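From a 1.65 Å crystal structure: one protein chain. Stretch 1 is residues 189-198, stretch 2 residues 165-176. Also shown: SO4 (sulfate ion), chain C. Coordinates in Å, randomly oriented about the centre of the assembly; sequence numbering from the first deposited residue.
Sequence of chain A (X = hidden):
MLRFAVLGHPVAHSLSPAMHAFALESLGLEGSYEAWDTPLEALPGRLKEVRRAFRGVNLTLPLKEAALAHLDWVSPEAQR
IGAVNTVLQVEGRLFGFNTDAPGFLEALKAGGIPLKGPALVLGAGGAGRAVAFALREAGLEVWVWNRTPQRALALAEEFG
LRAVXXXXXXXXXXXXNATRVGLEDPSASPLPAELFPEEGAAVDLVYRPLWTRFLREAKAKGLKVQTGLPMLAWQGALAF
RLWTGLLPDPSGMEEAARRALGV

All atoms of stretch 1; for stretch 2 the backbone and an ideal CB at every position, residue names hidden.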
ATOM      1  N   SER A 189      17.073  35.705   2.364  1.00 23.30           N
ATOM      2  CA  SER A 189      16.237  35.401   1.210  1.00 22.71           C
ATOM      3  C   SER A 189      17.154  34.872   0.113  1.00 22.86           C
ATOM      4  O   SER A 189      18.273  35.363  -0.071  1.00 22.18           O
ATOM      5  CB  SER A 189      15.516  36.667   0.726  1.00 24.01           C
ATOM      6  OG  SER A 189      14.957  36.471  -0.567  1.00 21.82           O
ATOM      7  N   PRO A 190      16.683  33.869  -0.646  1.00 20.80           N
ATOM      8  CA  PRO A 190      17.481  33.278  -1.724  1.00 23.76           C
ATOM      9  C   PRO A 190      17.672  34.183  -2.927  1.00 29.25           C
ATOM     10  O   PRO A 190      18.543  33.937  -3.773  1.00 28.25           O
ATOM     11  CB  PRO A 190      16.694  32.014  -2.075  1.00 21.37           C
ATOM     12  CG  PRO A 190      15.255  32.467  -1.839  1.00 21.11           C
ATOM     13  CD  PRO A 190      15.374  33.203  -0.521  1.00 22.75           C
ATOM     14  N   LEU A 191      16.891  35.259  -2.978  1.00 26.88           N
ATOM     15  CA  LEU A 191      16.942  36.163  -4.114  1.00 29.24           C
ATOM     16  C   LEU A 191      17.052  37.642  -3.731  1.00 22.87           C
ATOM     17  O   LEU A 191      16.267  38.127  -2.930  1.00 27.36           O
ATOM     18  CB  LEU A 191      15.665  35.942  -4.941  1.00 24.54           C
ATOM     19  CG  LEU A 191      15.539  36.498  -6.352  1.00 29.01           C
ATOM     20  CD1 LEU A 191      16.364  35.649  -7.296  1.00 29.30           C
ATOM     21  CD2 LEU A 191      14.083  36.470  -6.785  1.00 33.60           C
ATOM     22  N   PRO A 192      18.041  38.365  -4.287  1.00 29.16           N
ATOM     23  CA  PRO A 192      18.191  39.797  -3.984  1.00 21.87           C
ATOM     24  C   PRO A 192      16.890  40.461  -4.447  1.00 23.80           C
ATOM     25  O   PRO A 192      16.364  40.091  -5.490  1.00 23.03           O
ATOM     26  CB  PRO A 192      19.357  40.221  -4.878  1.00 31.90           C
ATOM     27  CG  PRO A 192      20.161  38.970  -5.017  1.00 29.11           C
ATOM     28  CD  PRO A 192      19.106  37.907  -5.196  1.00 32.05           C
ATOM     29  N   ALA A 193      16.381  41.429  -3.684  1.00 29.29           N
ATOM     30  CA  ALA A 193      15.132  42.123  -4.020  1.00 29.02           C
ATOM     31  C   ALA A 193      15.033  42.621  -5.467  1.00 29.90           C
ATOM     32  O   ALA A 193      13.965  42.531  -6.092  1.00 28.90           O
ATOM     33  CB  ALA A 193      14.917  43.296  -3.055  1.00 27.76           C
ATOM     34  N   GLU A 194      16.134  43.143  -6.000  1.00 28.52           N
ATOM     35  CA  GLU A 194      16.152  43.658  -7.369  1.00 32.99           C
ATOM     36  C   GLU A 194      16.043  42.592  -8.463  1.00 31.81           C
ATOM     37  O   GLU A 194      15.939  42.937  -9.646  1.00 30.99           O
ATOM     38  CB  GLU A 194      17.415  44.495  -7.613  1.00 35.77           C
ATOM     39  CG  GLU A 194      18.733  43.749  -7.400  1.00 41.54           C
ATOM     40  CD  GLU A 194      19.939  44.529  -7.923  1.00 47.66           C
ATOM     41  OE1 GLU A 194      19.854  45.775  -8.011  1.00 45.91           O
ATOM     42  OE2 GLU A 194      20.975  43.900  -8.237  1.00 39.50           O
ATOM     43  N   LEU A 195      16.078  41.309  -8.091  1.00 27.86           N
ATOM     44  CA  LEU A 195      15.970  40.248  -9.096  1.00 26.85           C
ATOM     45  C   LEU A 195      14.550  39.690  -9.207  1.00 26.38           C
ATOM     46  O   LEU A 195      14.272  38.823 -10.045  1.00 26.92           O
ATOM     47  CB  LEU A 195      16.965  39.118  -8.806  1.00 25.69           C
ATOM     48  CG  LEU A 195      18.448  39.505  -8.929  1.00 27.38           C
ATOM     49  CD1 LEU A 195      19.315  38.246  -8.828  1.00 28.66           C
ATOM     50  CD2 LEU A 195      18.700  40.209 -10.250  1.00 29.21           C
ATOM     51  N   PHE A 196      13.650  40.186  -8.367  1.00 25.07           N
ATOM     52  CA  PHE A 196      12.257  39.738  -8.435  1.00 27.87           C
ATOM     53  C   PHE A 196      11.584  40.321  -9.679  1.00 31.69           C
ATOM     54  O   PHE A 196      11.940  41.417 -10.126  1.00 34.52           O
ATOM     55  CB  PHE A 196      11.444  40.220  -7.221  1.00 23.21           C
ATOM     56  CG  PHE A 196      11.649  39.406  -5.963  1.00 24.84           C
ATOM     57  CD1 PHE A 196      12.810  39.540  -5.207  1.00 25.87           C
ATOM     58  CD2 PHE A 196      10.672  38.513  -5.530  1.00 24.77           C
ATOM     59  CE1 PHE A 196      12.994  38.798  -4.036  1.00 23.41           C
ATOM     60  CE2 PHE A 196      10.844  37.761  -4.354  1.00 25.23           C
ATOM     61  CZ  PHE A 196      12.004  37.907  -3.609  1.00 27.22           C
ATOM     62  N   PRO A 197      10.611  39.595 -10.262  1.00 34.83           N
ATOM     63  CA  PRO A 197       9.911  40.108 -11.445  1.00 32.20           C
ATOM     64  C   PRO A 197       8.924  41.181 -10.951  1.00 35.99           C
ATOM     65  O   PRO A 197       8.534  41.151  -9.785  1.00 37.45           O
ATOM     66  CB  PRO A 197       9.207  38.870 -11.977  1.00 30.19           C
ATOM     67  CG  PRO A 197       8.800  38.157 -10.700  1.00 26.73           C
ATOM     68  CD  PRO A 197      10.137  38.241  -9.924  1.00 30.10           C
ATOM     69  N   GLU A 198       8.545  42.139 -11.806  1.00 41.88           N
ATOM     70  CA  GLU A 198       7.612  43.201 -11.387  1.00 45.27           C
ATOM     71  C   GLU A 198       6.151  42.725 -11.468  1.00 43.97           C
ATOM     72  O   GLU A 198       5.226  43.441 -11.072  1.00 43.50           O
ATOM     73  CB  GLU A 198       7.799  44.483 -12.224  1.00 53.15           C
ATOM     74  CG  GLU A 198       9.183  45.162 -12.197  1.00 60.52           C
ATOM     75  CD  GLU A 198       9.513  45.891 -10.900  1.00 69.58           C
ATOM     76  OE1 GLU A 198       8.609  46.487 -10.255  1.00 75.79           O
ATOM     77  OE2 GLU A 198      10.714  45.874 -10.557  1.00 74.56           O
ATOM     78  N   UNK A 165      20.766  31.358 -15.082  1.00 24.29           N
ATOM     79  CA  UNK A 165      21.526  32.071 -14.061  1.00 25.35           C
ATOM     80  C   UNK A 165      20.439  32.772 -13.254  1.00 27.00           C
ATOM     81  O   UNK A 165      19.348  33.019 -13.778  1.00 26.02           O
ATOM     82  CB  UNK A 165      22.560  33.038 -14.642  1.00 25.35           C
ATOM     83  N   UNK A 166      20.727  33.099 -12.001  1.00 26.96           N
ATOM     84  CA  UNK A 166      19.742  33.706 -11.116  1.00 23.59           C
ATOM     85  C   UNK A 166      19.029  34.981 -11.574  1.00 26.28           C
ATOM     86  O   UNK A 166      17.865  35.193 -11.220  1.00 29.46           O
ATOM     87  CB  UNK A 166      20.438  34.015  -9.789  1.00 23.59           C
ATOM     88  N   UNK A 167      19.698  35.819 -12.362  1.00 25.98           N
ATOM     89  CA  UNK A 167      19.072  37.074 -12.797  1.00 25.82           C
ATOM     90  C   UNK A 167      17.879  36.890 -13.730  1.00 27.14           C
ATOM     91  O   UNK A 167      17.108  37.822 -13.951  1.00 28.27           O
ATOM     92  CB  UNK A 167      20.116  37.946 -13.497  1.00 25.82           C
ATOM     93  N   UNK A 168      17.709  35.684 -14.257  1.00 29.30           N
ATOM     94  CA  UNK A 168      16.577  35.410 -15.132  1.00 25.82           C
ATOM     95  C   UNK A 168      15.289  35.419 -14.317  1.00 24.92           C
ATOM     96  O   UNK A 168      14.194  35.358 -14.882  1.00 26.22           O
ATOM     97  CB  UNK A 168      16.754  34.070 -15.850  1.00 25.82           C
ATOM     98  N   UNK A 169      15.413  35.492 -12.992  1.00 21.20           N
ATOM     99  CA  UNK A 169      14.228  35.513 -12.135  1.00 21.45           C
ATOM    100  C   UNK A 169      13.357  36.730 -12.477  1.00 25.49           C
ATOM    101  O   UNK A 169      12.151  36.721 -12.254  1.00 23.97           O
ATOM    102  CB  UNK A 169      14.631  35.538 -10.659  1.00 21.45           C
ATOM    103  N   UNK A 170      13.976  37.774 -13.018  1.00 24.24           N
ATOM    104  CA  UNK A 170      13.233  38.987 -13.375  1.00 26.61           C
ATOM    105  C   UNK A 170      12.272  38.740 -14.525  1.00 30.26           C
ATOM    106  O   UNK A 170      11.330  39.513 -14.727  1.00 30.38           O
ATOM    107  CB  UNK A 170      14.200  40.114 -13.744  1.00 26.61           C
ATOM    108  N   UNK A 171      12.503  37.662 -15.270  1.00 28.01           N
ATOM    109  CA  UNK A 171      11.654  37.323 -16.408  1.00 30.05           C
ATOM    110  C   UNK A 171      10.680  36.179 -16.139  1.00 30.92           C
ATOM    111  O   UNK A 171       9.908  35.796 -17.017  1.00 29.37           O
ATOM    112  CB  UNK A 171      12.534  36.960 -17.606  1.00 30.05           C
ATOM    113  N   UNK A 172      10.712  35.626 -14.934  1.00 22.85           N
ATOM    114  CA  UNK A 172       9.808  34.533 -14.596  1.00 24.60           C
ATOM    115  C   UNK A 172       8.450  35.103 -14.211  1.00 27.29           C
ATOM    116  O   UNK A 172       8.364  36.250 -13.767  1.00 27.93           O
ATOM    117  CB  UNK A 172      10.379  33.680 -13.462  1.00 24.60           C
ATOM    118  N   UNK A 173       7.400  34.304 -14.389  1.00 24.59           N
ATOM    119  CA  UNK A 173       6.044  34.716 -14.024  1.00 23.52           C
ATOM    120  C   UNK A 173       5.612  34.014 -12.750  1.00 22.72           C
ATOM    121  O   UNK A 173       4.689  34.456 -12.060  1.00 32.33           O
ATOM    122  CB  UNK A 173       5.059  34.417 -15.156  1.00 23.52           C
ATOM    123  N   UNK A 174       6.273  32.900 -12.446  1.00 24.01           N
ATOM    124  CA  UNK A 174       5.994  32.146 -11.236  1.00 22.04           C
ATOM    125  C   UNK A 174       7.359  31.829 -10.640  1.00 25.47           C
ATOM    126  O   UNK A 174       8.206  31.240 -11.302  1.00 21.30           O
ATOM    127  CB  UNK A 174       5.172  30.885 -11.510  1.00 22.04           C
ATOM    128  N   UNK A 175       7.570  32.227  -9.396  1.00 24.57           N
ATOM    129  CA  UNK A 175       8.844  31.985  -8.737  1.00 21.79           C
ATOM    130  C   UNK A 175       8.577  31.124  -7.507  1.00 24.74           C
ATOM    131  O   UNK A 175       7.729  31.463  -6.683  1.00 24.55           O
ATOM    132  CB  UNK A 175       9.537  33.296  -8.360  1.00 21.79           C
ATOM    133  N   UNK A 176       9.293  30.008  -7.376  1.00 18.74           N
ATOM    134  CA  UNK A 176       9.088  29.124  -6.236  1.00 16.61           C
ATOM    135  C   UNK A 176      10.373  28.930  -5.446  1.00 21.36           C
ATOM    136  O   UNK A 176      11.396  28.543  -6.011  1.00 20.18           O
ATOM    137  CB  UNK A 176       8.551  27.770  -6.704  1.00 16.61           C
TER
HETATM  138  S   SO4 C1401      19.118  42.251  -0.917  1.00 44.27           S
HETATM  139  O1  SO4 C1401      17.597  42.366  -1.471  1.00 36.49           O
HETATM  140  O2  SO4 C1401      19.953  42.498  -2.069  1.00 46.69           O
HETATM  141  O3  SO4 C1401      19.311  43.115   0.049  1.00 45.85           O
HETATM  142  O4  SO4 C1401      19.227  40.867  -0.546  1.00 37.54           O

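Position 165 has nothing of stretch 1 within 5.5 Å of its ideal CB, so the choice is open. The residue is Pro-165.

Position 166 points toward stretch 1. Its ideal CB lies 4.5 Å from Leu-195 CD1 and 5.0 Å from Leu-191 CD1. Two leucine methyls invite an apolar side chain; leucine, isoleucine or methionine would suit. It is Leu-166. Its CD1 meets Leu-191 CD1 at 3.4 Å, its CG meets Leu-195 CD1 at 3.9 Å, and its CD2 meets Pro-192 CD at 4.1 Å.

Position 167 points sideways, its ideal CB 4.2 Å from Leu-195 CD2. Only the base of a side chain need be in contact, so polar or long residues are possible. It is Glu-167. Its CB packs 4.1 Å from Leu-195 CD2, and its end leads away.

Position 168 points away, so stretch 1 sets no demand. Lys-168 forms a salt bridge with position 171, NZ to OE1 of that residue at 2.6 Å.

Position 169 points toward stretch 1. The ideal CB is already 3.4 Å from Leu-195 O and 3.8 Å from Leu-191 CD1. Little room remains, which favours a small residue such as alanine or glycine. Ala-169 places its CB 3.3 Å from Leu-195 O.

Position 170 points sideways, its ideal CB 3.9 Å from Leu-195 O and 4.5 Å from Phe-196 O. A long side chain could run along Leu-195; arginine, lysine, glutamine or methionine would fit. In Arg-170, CD is 3.6 Å from Glu-194 O, and Leu-195 CD2 lies over one guanidinium face. NE gives a weak hydrogen bond to Glu-167 O.

Position 171 points away, so stretch 1 does not constrain it. Glu-171 completes the salt bridge with Lys-168.

Position 172 points sideways; its ideal CB is 5.5 Å from Pro-197 CG. Small or medium residues are plausible. Ala-172 O lies 3.3 Å from Pro-197 CB.

Position 173 points away, but a long, flexible chain could turn back. Arg-173 does so: Pro-197 CB sits at the guanidinium edge, 3.8 Å from NH1.

Position 174 points away from stretch 1, which leaves the choice open. It is Leu-174.

Position 175 is in a strand and points toward stretch 1, its ideal CB 5.2 Å from Pro-197 CD. Leu-191, Phe-196 and Pro-197 offer an apolar surface, suited to leucine, isoleucine or methionine. Leu-175 CD2 reaches Leu-191 CD2 at 3.4 Å and Phe-196 CD2 at 4.1 Å.

Position 176 is out of reach; strand angles suit a beta-branched residue. It is Val-176.

Stretch 2, residues 165-176: PLEKAREARLLV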
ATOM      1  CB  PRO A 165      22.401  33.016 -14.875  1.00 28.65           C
ATOM      2  CG  PRO A 165      21.596  33.262 -16.108  1.00 27.30           C
ATOM      3  CD  PRO A 165      21.046  31.895 -16.423  1.00 24.51           C
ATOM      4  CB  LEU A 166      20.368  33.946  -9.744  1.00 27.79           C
ATOM      5  CG  LEU A 166      19.400  34.305  -8.617  1.00 20.27           C
ATOM      6  CD1 LEU A 166      18.436  33.152  -8.367  1.00 29.87           C
ATOM      7  CD2 LEU A 166      20.194  34.599  -7.349  1.00 25.71           C
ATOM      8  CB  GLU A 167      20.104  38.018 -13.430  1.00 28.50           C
ATOM      9  CG  GLU A 167      20.598  37.647 -14.821  1.00 27.34           C
ATOM     10  CD  GLU A 167      21.905  36.876 -14.815  1.00 32.03           C
ATOM     11  OE1 GLU A 167      22.516  36.751 -15.898  1.00 35.86           O
ATOM     12  OE2 GLU A 167      22.322  36.389 -13.740  1.00 40.12           O
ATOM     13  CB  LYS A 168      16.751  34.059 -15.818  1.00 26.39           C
ATOM     14  CG  LYS A 168      17.743  34.091 -16.969  1.00 33.64           C
ATOM     15  CD  LYS A 168      17.155  34.804 -18.180  1.00 41.87           C
ATOM     16  CE  LYS A 168      15.982  34.018 -18.756  1.00 47.70           C
ATOM     17  NZ  LYS A 168      15.468  34.624 -20.016  1.00 54.74           N
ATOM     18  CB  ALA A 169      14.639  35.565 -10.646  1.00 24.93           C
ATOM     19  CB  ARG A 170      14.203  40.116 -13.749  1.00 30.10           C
ATOM     20  CG  ARG A 170      15.022  40.633 -12.574  1.00 34.13           C
ATOM     21  CD  ARG A 170      16.105  41.619 -13.011  1.00 44.44           C
ATOM     22  NE  ARG A 170      16.954  41.073 -14.069  1.00 51.51           N
ATOM     23  CZ  ARG A 170      18.156  41.548 -14.386  1.00 56.75           C
ATOM     24  NH1 ARG A 170      18.661  42.580 -13.722  1.00 62.25           N
ATOM     25  NH2 ARG A 170      18.850  41.000 -15.378  1.00 56.68           N
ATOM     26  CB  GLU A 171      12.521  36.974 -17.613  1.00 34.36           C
ATOM     27  CG  GLU A 171      13.399  38.120 -18.067  1.00 44.10           C
ATOM     28  CD  GLU A 171      14.568  37.652 -18.902  1.00 53.68           C
ATOM     29  OE1 GLU A 171      14.338  36.908 -19.877  1.00 57.41           O
ATOM     30  OE2 GLU A 171      15.714  38.034 -18.583  1.00 58.33           O
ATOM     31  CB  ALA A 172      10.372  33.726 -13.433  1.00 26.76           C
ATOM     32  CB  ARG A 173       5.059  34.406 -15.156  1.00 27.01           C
ATOM     33  CG  ARG A 173       5.116  35.431 -16.263  1.00 37.06           C
ATOM     34  CD  ARG A 173       4.645  36.796 -15.757  1.00 46.44           C
ATOM     35  NE  ARG A 173       5.266  37.900 -16.485  1.00 53.18           N
ATOM     36  CZ  ARG A 173       6.395  38.502 -16.119  1.00 57.51           C
ATOM     37  NH1 ARG A 173       7.039  38.118 -15.024  1.00 56.23           N
ATOM     38  NH2 ARG A 173       6.891  39.487 -16.857  1.00 63.98           N
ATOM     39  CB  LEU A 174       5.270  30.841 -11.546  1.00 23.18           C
ATOM     40  CG  LEU A 174       5.058  29.919 -10.342  1.00 26.91           C
ATOM     41  CD1 LEU A 174       4.244  30.642  -9.267  1.00 28.27           C
ATOM     42  CD2 LEU A 174       4.364  28.649 -10.791  1.00 27.82           C
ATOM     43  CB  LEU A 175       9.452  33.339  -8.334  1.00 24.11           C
ATOM     44  CG  LEU A 175      10.823  33.404  -7.681  1.00 29.78           C
ATOM     45  CD1 LEU A 175      11.881  32.762  -8.573  1.00 33.40           C
ATOM     46  CD2 LEU A 175      11.137  34.877  -7.425  1.00 28.31           C
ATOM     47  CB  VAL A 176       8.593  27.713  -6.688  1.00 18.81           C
ATOM     48  CG1 VAL A 176       8.372  26.822  -5.479  1.00 21.16           C
ATOM     49  CG2 VAL A 176       7.302  27.836  -7.479  1.00 21.27           C
TER
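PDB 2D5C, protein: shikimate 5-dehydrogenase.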